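Local coordinates for protein D-ribitol-5-phosphate phosphatase (Bacteroides thetaiotaomicron, PDB 4JB3) that removes phosphate from ribitol 5-phosphate and ribitol 1-phosphate, and also from the riboflavin precursor 5-amino-6-(5-phospho-D-ribitylamino)uracil, at residues A[68-71]-A[75-78]. Numbering follows the deposited sequence.
Sequences FQEL and KLSA
E70 O accepts two backbone N-H groups as the chain leaves helix 66-72. K75 N donates first, at 2.8 Å from E70 O. It lies slightly tilted from the carbonyl plane, and its N-H is bent, at 135° to the acceptor. L76 N is 3.2 Å from E70 O and has the straighter N-H, at 162°, but it sits above the carbonyl plane. The bond from K75, five residues on from E70, has the spacing of the 6→1 bond of a Schellman motif.

A water donates hydrogen bonds to two more carbonyls. It lies 2.8 Å from L71 O and 2.7 Å from L76 O, bridging the last turn of the helix to the loop after it.

The side chains add apolar contact. CB of L76 faces the helix. Its CG sits anti to the carbonyl carbon (chi1 -74°), and the isobutyl group lies across the side chain of E70. CG of L76 is 3.7 Å from E70 CB, and CD1 of L76 is 3.4 Å from E70 OE1. The carboxylate thus rests against methyl and methine groups and makes no polar bond with them. Further on, L71 CD1 touches the chain at L76 O, 3.7 Å away. F81, W102 and F135 also pack on L71.

S77 is the N-cap of helix 78-89. Its OG caps a backbone N there, and its own N bonds to E80 OE1, as in a capping box.

The contact joins helix 66-72 to helix 78-89 through a short loop, probably in the helical cap of this HAD phosphatase, away from the metal site. E70 O takes up two N-H groups, and the water serves L71 O and L76 O, while L71 and L76 are buried. The chemistry implies a division of labour: backbone bonds and one water pair the polar groups, and E70, L71 and L76 supply the packing.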
loop_
_atom_site.group_PDB
_atom_site.type_symbol
_atom_site.label_atom_id
_atom_site.label_comp_id
_atom_site.label_asym_id
_atom_site.label_seq_id
_atom_site.Cartn_x
_atom_site.Cartn_y
_atom_site.Cartn_z
ATOM N N PHE A 68 -9.677 5.132 -12.539
ATOM C CA PHE A 68 -9.003 4.420 -11.458
ATOM C C PHE A 68 -8.009 5.334 -10.756
ATOM O O PHE A 68 -7.961 5.358 -9.530
ATOM C CB PHE A 68 -8.343 3.137 -11.987
ATOM C CG PHE A 68 -9.334 2.094 -12.428
ATOM C CD1 PHE A 68 -9.926 2.161 -13.685
ATOM C CD2 PHE A 68 -9.679 1.049 -11.576
ATOM C CE1 PHE A 68 -10.855 1.204 -14.083
ATOM C CE2 PHE A 68 -10.600 0.087 -11.967
ATOM C CZ PHE A 68 -11.191 0.172 -13.220
ATOM N N GLN A 69 -7.242 6.097 -11.532
ATOM C CA GLN A 69 -6.367 7.123 -10.963
ATOM C C GLN A 69 -7.168 8.191 -10.235
ATOM O O GLN A 69 -6.804 8.607 -9.129
ATOM C CB GLN A 69 -5.525 7.782 -12.051
ATOM C CG GLN A 69 -4.774 9.024 -11.580
ATOM C CD GLN A 69 -3.760 9.502 -12.592
ATOM O OE1 GLN A 69 -3.847 9.175 -13.774
ATOM N NE2 GLN A 69 -2.774 10.269 -12.131
ATOM N N GLU A 70 -8.248 8.650 -10.860
ATOM C CA GLU A 70 -9.068 9.686 -10.245
ATOM C C GLU A 70 -9.587 9.247 -8.881
ATOM O O GLU A 70 -9.600 10.035 -7.933
ATOM C CB GLU A 70 -10.214 10.125 -11.173
ATOM C CG GLU A 70 -9.736 10.973 -12.338
ATOM C CD GLU A 70 -10.797 11.177 -13.395
ATOM O OE1 GLU A 70 -11.934 10.714 -13.190
ATOM O OE2 GLU A 70 -10.494 11.796 -14.436
ATOM N N LEU A 71 -9.992 7.983 -8.768
ATOM C CA LEU A 71 -10.423 7.445 -7.484
ATOM C C LEU A 71 -9.269 7.448 -6.487
ATOM O O LEU A 71 -9.422 7.899 -5.343
ATOM C CB LEU A 71 -10.958 6.020 -7.651
ATOM C CG LEU A 71 -11.310 5.300 -6.347
ATOM C CD1 LEU A 71 -12.579 5.921 -5.745
ATOM C CD2 LEU A 71 -11.453 3.798 -6.577
ATOM N N LYS A 75 -10.172 12.450 -6.609
ATOM C CA LYS A 75 -10.850 13.347 -7.544
ATOM C C LYS A 75 -12.228 12.818 -7.900
ATOM O O LYS A 75 -13.120 13.585 -8.284
ATOM C CB LYS A 75 -9.995 13.546 -8.790
ATOM C CG LYS A 75 -8.683 14.245 -8.482
ATOM C CD LYS A 75 -7.838 14.442 -9.729
ATOM C CE LYS A 75 -6.547 15.178 -9.393
ATOM N NZ LYS A 75 -5.742 15.486 -10.607
ATOM N N LEU A 76 -12.387 11.508 -7.767
ATOM C CA LEU A 76 -13.693 10.865 -7.791
ATOM C C LEU A 76 -13.925 10.239 -6.427
ATOM O O LEU A 76 -13.031 9.580 -5.878
ATOM C CB LEU A 76 -13.746 9.754 -8.846
ATOM C CG LEU A 76 -13.823 10.128 -10.321
ATOM C CD1 LEU A 76 -13.920 8.854 -11.149
ATOM C CD2 LEU A 76 -15.005 11.043 -10.601
ATOM N N SER A 77 -15.120 10.425 -5.876
ATOM C CA SER A 77 -15.500 9.695 -4.668
ATOM C C SER A 77 -15.751 8.237 -5.008
ATOM O O SER A 77 -15.838 7.873 -6.188
ATOM C CB SER A 77 -16.769 10.279 -4.061
ATOM O OG SER A 77 -17.891 10.022 -4.901
ATOM N N ALA A 78 -15.865 7.396 -3.985
ATOM C CA ALA A 78 -16.178 5.991 -4.213
ATOM C C ALA A 78 -17.460 5.839 -5.033
ATOM O O ALA A 78 -17.522 5.031 -5.966
ATOM C CB ALA A 78 -16.293 5.244 -2.896
HETATM O O HOH W 1 -11.610 8.642 -3.800
#